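Long-range contacts in Rab GDP dissociation inhibitor alpha (Naegleria fowleri, PDB 6C87), which probably holds prenylated Rab GTPases in their GDP-bound state and extracts them from membranes, keeping a soluble pool ready for vesicle transport: residues V302-V308 with L395-L401; V409-K413 with I431-I435. All coordinates share one frame; numbering follows the deposited sequence.

Contact 1: residues V302-V308 with L395-L401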
loop_
_atom_site.group_PDB
_atom_site.type_symbol
_atom_site.label_atom_id
_atom_site.label_comp_id
_atom_site.label_asym_id
_atom_site.label_seq_id
_atom_site.Cartn_x
_atom_site.Cartn_y
_atom_site.Cartn_z
ATOM N N VAL A 302 -26.319 16.396 -12.248
ATOM C CA VAL A 302 -25.444 17.311 -11.537
ATOM C C VAL A 302 -26.293 18.385 -10.864
ATOM O O VAL A 302 -27.487 18.525 -11.130
ATOM C CB VAL A 302 -24.385 17.943 -12.463
ATOM C CG1 VAL A 302 -23.424 16.872 -12.966
ATOM C CG2 VAL A 302 -25.053 18.666 -13.618
ATOM N N ARG A 303 -25.656 19.126 -9.959
ATOM C CA ARG A 303 -26.268 20.254 -9.275
ATOM C C ARG A 303 -25.325 21.446 -9.350
ATOM O O ARG A 303 -24.101 21.292 -9.318
ATOM C CB ARG A 303 -26.579 19.924 -7.805
ATOM C CG ARG A 303 -25.339 19.538 -7.012
ATOM C CD ARG A 303 -25.587 19.395 -5.517
ATOM N NE ARG A 303 -24.322 19.231 -4.796
ATOM C CZ ARG A 303 -23.617 20.228 -4.261
ATOM N NH1 ARG A 303 -24.051 21.480 -4.349
ATOM N NH2 ARG A 303 -22.475 19.974 -3.631
ATOM N N LYS A 304 -25.907 22.639 -9.425
ATOM C CA LYS A 304 -25.112 23.857 -9.449
ATOM C C LYS A 304 -24.406 24.041 -8.116
ATOM O O LYS A 304 -25.013 23.882 -7.056
ATOM C CB LYS A 304 -25.992 25.077 -9.726
ATOM C CG LYS A 304 -25.211 26.337 -10.065
ATOM C CD LYS A 304 -26.038 27.382 -10.799
ATOM C CE LYS A 304 -25.606 28.784 -10.340
ATOM N NZ LYS A 304 -26.451 29.905 -10.850
ATOM N N THR A 305 -23.114 24.348 -8.163
ATOM C CA THR A 305 -22.371 24.618 -6.944
ATOM C C THR A 305 -21.983 26.081 -6.791
ATOM O O THR A 305 -21.514 26.464 -5.718
ATOM C CB THR A 305 -21.109 23.756 -6.878
ATOM O OG1 THR A 305 -20.259 24.074 -7.984
ATOM C CG2 THR A 305 -21.482 22.277 -6.907
ATOM N N GLY A 306 -22.184 26.902 -7.808
ATOM C CA GLY A 306 -21.875 28.311 -7.722
ATOM C C GLY A 306 -21.498 28.859 -9.084
ATOM O O GLY A 306 -21.866 28.302 -10.115
ATOM N N LYS A 307 -20.785 29.980 -9.047
ATOM C CA LYS A 307 -20.260 30.645 -10.227
ATOM C C LYS A 307 -18.797 30.990 -9.995
ATOM O O LYS A 307 -18.345 31.155 -8.859
ATOM C CB LYS A 307 -21.010 31.942 -10.557
ATOM C CG LYS A 307 -22.408 31.791 -11.082
ATOM C CD LYS A 307 -23.018 33.173 -11.276
ATOM C CE LYS A 307 -24.334 33.113 -12.011
ATOM N NZ LYS A 307 -24.500 34.351 -12.819
ATOM N N VAL A 308 -18.057 31.116 -11.092
ATOM C CA VAL A 308 -16.680 31.587 -11.051
ATOM C C VAL A 308 -16.521 32.653 -12.125
ATOM O O VAL A 308 -16.818 32.404 -13.299
ATOM C CB VAL A 308 -15.672 30.440 -11.264
ATOM C CG1 VAL A 308 -14.248 30.985 -11.511
ATOM C CG2 VAL A 308 -15.704 29.486 -10.086
ATOM N N LEU A 395 -18.745 31.646 -15.452
ATOM C CA LEU A 395 -19.179 30.274 -15.680
ATOM C C LEU A 395 -19.898 29.730 -14.456
ATOM O O LEU A 395 -19.515 30.014 -13.320
ATOM C CB LEU A 395 -17.992 29.364 -15.994
ATOM C CG LEU A 395 -17.256 29.568 -17.315
ATOM C CD1 LEU A 395 -16.038 28.657 -17.367
ATOM C CD2 LEU A 395 -18.191 29.307 -18.495
ATOM N N ASP A 396 -20.919 28.919 -14.703
ATOM C CA ASP A 396 -21.546 28.143 -13.649
ATOM C C ASP A 396 -20.706 26.903 -13.358
ATOM O O ASP A 396 -20.124 26.299 -14.268
ATOM C CB ASP A 396 -22.960 27.737 -14.072
ATOM C CG ASP A 396 -23.904 28.928 -14.199
ATOM O OD1 ASP A 396 -23.937 29.786 -13.293
ATOM O OD2 ASP A 396 -24.618 29.009 -15.215
ATOM N N THR A 397 -20.658 26.515 -12.090
ATOM C CA THR A 397 -19.919 25.336 -11.667
ATOM C C THR A 397 -20.893 24.258 -11.204
ATOM O O THR A 397 -21.982 24.551 -10.692
ATOM C CB THR A 397 -18.920 25.680 -10.554
ATOM O OG1 THR A 397 -19.606 26.242 -9.431
ATOM C CG2 THR A 397 -17.934 26.703 -11.056
ATOM N N TYR A 398 -20.510 23.001 -11.424
ATOM C CA TYR A 398 -21.402 21.890 -11.129
ATOM C C TYR A 398 -20.623 20.748 -10.503
ATOM O O TYR A 398 -19.407 20.623 -10.673
ATOM C CB TYR A 398 -22.124 21.369 -12.378
ATOM C CG TYR A 398 -23.033 22.368 -13.056
ATOM C CD1 TYR A 398 -22.539 23.237 -14.029
ATOM C CD2 TYR A 398 -24.379 22.451 -12.721
ATOM C CE1 TYR A 398 -23.363 24.156 -14.653
ATOM C CE2 TYR A 398 -25.213 23.365 -13.341
ATOM C CZ TYR A 398 -24.701 24.215 -14.308
ATOM O OH TYR A 398 -25.527 25.129 -14.927
ATOM N N ALA A 399 -21.362 19.884 -9.819
ATOM C CA ALA A 399 -20.821 18.683 -9.215
ATOM C C ALA A 399 -21.867 17.581 -9.344
ATOM O O ALA A 399 -23.066 17.859 -9.269
ATOM C CB ALA A 399 -20.463 18.892 -7.736
ATOM N N PRO A 400 -21.429 16.337 -9.537
ATOM C CA PRO A 400 -22.389 15.241 -9.737
ATOM C C PRO A 400 -23.139 14.888 -8.465
ATOM O O PRO A 400 -22.654 15.089 -7.349
ATOM C CB PRO A 400 -21.501 14.080 -10.199
ATOM C CG PRO A 400 -20.146 14.403 -9.643
ATOM C CD PRO A 400 -20.036 15.887 -9.685
ATOM N N LEU A 401 -24.354 14.363 -8.653
ATOM C CA LEU A 401 -25.172 13.935 -7.523
ATOM C C LEU A 401 -24.693 12.606 -6.946
ATOM O O LEU A 401 -24.683 12.425 -5.722
ATOM C CB LEU A 401 -26.632 13.816 -7.956
ATOM C CG LEU A 401 -27.302 15.065 -8.527
ATOM C CD1 LEU A 401 -28.626 14.705 -9.203
ATOM C CD2 LEU A 401 -27.515 16.091 -7.441
HETATM O O HOH W 1 -18.354 22.133 -8.373
#
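T305 and T397 meet almost at right angles, OG1 to OG1 at 2.7 Å, a hydrogen bond in which either hydroxyl may donate. In both, chi1 near +60° tucks OG1 between the backbone N and the carbonyl carbon and turns the methyl away from the bond: CG2 of T305 packs on CB of A399 (3.6 Å), CG2 of T397 on CG2 of V308. Threonine suits both positions, since one branch bonds while the other packs. A water bonded to T305 OG1 donates a weak bond to Y398 O.

The strands pair antiparallel, but T305 and G306 together face T397, a beta bulge. T305 N reaches T397 O, and T397 N returns a nearly straight bond to G306 O at 2.9 Å. At phi 150° and psi -159° a side chain on G306 would press against the carbonyl O of T305, so glycine suits the place.

K304, K307, D396 and Y398 share one face. K304 crosses D396 to a long salt bridge, NZ to OD1 3.5 Å; K307 instead runs alongside, its CG 3.4 Å from the same oxygen. Lysine suits this partly exposed face: its long chain brings an ammonium end toward the aspartate, probably easing its charge. The Y398 ring lies obliquely against CA of K304, with CG2 of V302 at its CD2 (3.9 Å).

The segments lie on strands 302-315 and 389-400 of the mixed sheet and border strand 409-411, while V308 touches A417 and Y398 reaches P295, both in loops.

Contact 2: residues V409-K413 with I431-I435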
loop_
_atom_site.group_PDB
_atom_site.type_symbol
_atom_site.label_atom_id
_atom_site.label_comp_id
_atom_site.label_asym_id
_atom_site.label_seq_id
_atom_site.Cartn_x
_atom_site.Cartn_y
_atom_site.Cartn_z
ATOM N N VAL A 409 -22.158 6.231 -14.554
ATOM C CA VAL A 409 -21.905 7.550 -15.126
ATOM C C VAL A 409 -20.983 8.302 -14.178
ATOM O O VAL A 409 -21.405 8.728 -13.095
ATOM C CB VAL A 409 -23.199 8.338 -15.360
ATOM C CG1 VAL A 409 -22.891 9.671 -16.026
ATOM C CG2 VAL A 409 -24.174 7.533 -16.192
ATOM N N PHE A 410 -19.730 8.477 -14.584
ATOM C CA PHE A 410 -18.716 9.128 -13.762
ATOM C C PHE A 410 -18.496 10.538 -14.294
ATOM O O PHE A 410 -17.985 10.719 -15.406
ATOM C CB PHE A 410 -17.432 8.303 -13.762
ATOM C CG PHE A 410 -17.637 6.901 -13.277
ATOM C CD1 PHE A 410 -17.996 5.895 -14.156
ATOM C CD2 PHE A 410 -17.522 6.597 -11.930
ATOM C CE1 PHE A 410 -18.211 4.600 -13.706
ATOM C CE2 PHE A 410 -17.734 5.306 -11.471
ATOM C CZ PHE A 410 -18.080 4.306 -12.364
ATOM N N ILE A 411 -18.885 11.535 -13.497
ATOM C CA ILE A 411 -18.911 12.932 -13.919
ATOM C C ILE A 411 -17.841 13.713 -13.169
ATOM O O ILE A 411 -17.640 13.519 -11.963
ATOM C CB ILE A 411 -20.302 13.561 -13.699
ATOM C CG1 ILE A 411 -21.388 12.652 -14.282
ATOM C CG2 ILE A 411 -20.367 14.949 -14.319
ATOM C CD1 ILE A 411 -22.801 13.138 -14.032
ATOM N N SER A 412 -17.148 14.590 -13.891
ATOM C CA SER A 412 -16.140 15.446 -13.290
ATOM C C SER A 412 -16.781 16.692 -12.687
ATOM O O SER A 412 -17.913 17.063 -13.008
ATOM C CB SER A 412 -15.096 15.870 -14.324
ATOM O OG SER A 412 -15.687 16.633 -15.373
ATOM N N LYS A 413 -16.029 17.342 -11.803
ATOM C CA LYS A 413 -16.418 18.638 -11.276
ATOM C C LYS A 413 -15.974 19.744 -12.220
ATOM O O LYS A 413 -15.003 19.597 -12.967
ATOM C CB LYS A 413 -15.815 18.860 -9.891
ATOM C CG LYS A 413 -16.352 17.910 -8.838
ATOM C CD LYS A 413 -15.696 18.143 -7.492
ATOM C CE LYS A 413 -16.250 17.179 -6.462
ATOM N NZ LYS A 413 -15.566 17.329 -5.156
ATOM N N ILE A 431 -12.195 10.210 -9.357
ATOM C CA ILE A 431 -12.928 9.608 -10.472
ATOM C C ILE A 431 -12.352 8.239 -10.819
ATOM O O ILE A 431 -13.090 7.264 -11.015
ATOM C CB ILE A 431 -12.912 10.549 -11.691
ATOM C CG1 ILE A 431 -13.774 11.788 -11.424
ATOM C CG2 ILE A 431 -13.377 9.816 -12.945
ATOM C CD1 ILE A 431 -13.441 12.964 -12.340
ATOM N N TYR A 432 -11.024 8.144 -10.897
ATOM C CA TYR A 432 -10.409 6.876 -11.272
ATOM C C TYR A 432 -10.629 5.819 -10.200
ATOM O O TYR A 432 -10.833 4.639 -10.515
ATOM C CB TYR A 432 -8.916 7.066 -11.558
ATOM C CG TYR A 432 -8.323 5.917 -12.335
ATOM C CD1 TYR A 432 -8.614 5.746 -13.683
ATOM C CD2 TYR A 432 -7.468 4.998 -11.725
ATOM C CE1 TYR A 432 -8.076 4.691 -14.404
ATOM C CE2 TYR A 432 -6.924 3.934 -12.438
ATOM C CZ TYR A 432 -7.234 3.787 -13.780
ATOM O OH TYR A 432 -6.708 2.739 -14.504
ATOM N N GLU A 433 -10.608 6.221 -8.928
ATOM C CA GLU A 433 -10.906 5.271 -7.859
ATOM C C GLU A 433 -12.357 4.804 -7.929
ATOM O O GLU A 433 -12.648 3.621 -7.709
ATOM C CB GLU A 433 -10.625 5.907 -6.503
ATOM C CG GLU A 433 -9.166 5.981 -6.138
ATOM C CD GLU A 433 -8.965 6.706 -4.835
ATOM O OE1 GLU A 433 -9.933 7.362 -4.389
ATOM O OE2 GLU A 433 -7.857 6.625 -4.260
ATOM N N ARG A 434 -13.276 5.719 -8.247
ATOM C CA ARG A 434 -14.676 5.348 -8.408
ATOM C C ARG A 434 -14.865 4.391 -9.575
ATOM O O ARG A 434 -15.717 3.498 -9.512
ATOM C CB ARG A 434 -15.529 6.600 -8.607
ATOM C CG ARG A 434 -15.730 7.432 -7.353
ATOM C CD ARG A 434 -15.700 8.917 -7.668
ATOM N NE ARG A 434 -16.696 9.270 -8.670
ATOM C CZ ARG A 434 -16.786 10.461 -9.249
ATOM N NH1 ARG A 434 -15.940 11.428 -8.924
ATOM N NH2 ARG A 434 -17.730 10.689 -10.154
ATOM N N ILE A 435 -14.068 4.544 -10.636
ATOM C CA ILE A 435 -14.200 3.666 -11.794
ATOM C C ILE A 435 -13.704 2.260 -11.460
ATOM O O ILE A 435 -14.424 1.273 -11.644
ATOM C CB ILE A 435 -13.443 4.259 -12.998
ATOM C CG1 ILE A 435 -14.129 5.531 -13.491
ATOM C CG2 ILE A 435 -13.340 3.243 -14.130
ATOM C CD1 ILE A 435 -13.298 6.319 -14.473
HETATM O O HOH W 2 -20.505 10.474 -10.926
HETATM O O HOH W 3 -16.154 14.085 -9.761
#
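F410 and R434 are brought together by a chi1 of -57° in the phenylalanine, which sets its ring beside its own backbone N, and by two bends in the arginine, at chi2 (142°) and chi3 (57°), which fold the guanidinium back toward the strand. The two side chains slide past each other in opposite directions, CB of R434 3.8 Å from F410 CE2, while the arginine head travels on to the I411 carbonyl. I435 covers one ring face: its CG1 sits over the centre, 3.8 Å from the centroid, in a CH-pi contact. A flat aromatic suits this buried place because it offers the helix a broad apolar surface. I431 supplies a slender tip, CD1, that reaches CA of S412 at 3.8 Å.

Strand 409-411 is, within this chain, an outermost strand of the five-stranded parallel sheet, consistent with the Rossmann-like domain of the family, and turn 431-435 of helix 422-436 runs nearly antiparallel to it. Through its backbone F410 bonds V291 and G293 of strand 290-293, and S412 also bonds G293. I411 O lies at the guanidinium edge, near its plane, taking a weak bond from R434 NH2 (3.4 Å) and one from a water (2.7 Å) that accepts from NH1. A second water donates to V409 O and accepts from I411 N and, weakly, from NH2. Arginine suits the place: its long chain passes the ring, and its planar head has further N-H donors, NE for D403 O and NH1 for a salt bridge with D430. The S412 hydroxyl bonds E24 of helix 22-33.

Contact 1 lies largely at the surface and contact 2 is buried, and their chemistry follows. The first joins two strands of the mixed sheet through a main-chain ladder, with lysines and an aspartate on one face and a pair of threonine hydroxyls bonded across the bulge; the second sets a helix against an edge strand of the parallel sheet through apolar side chains, with one arginine and waters meeting the backbone. Strands 389-400 and 409-411 follow each other in the chain, and the contacts touch: CG1 of V302 packs on CG2 of I411 at 3.9 Å, and the P400 ring rests near I411 O. I411 thus faces contact 1 with its side chain, while its carbonyl serves R434.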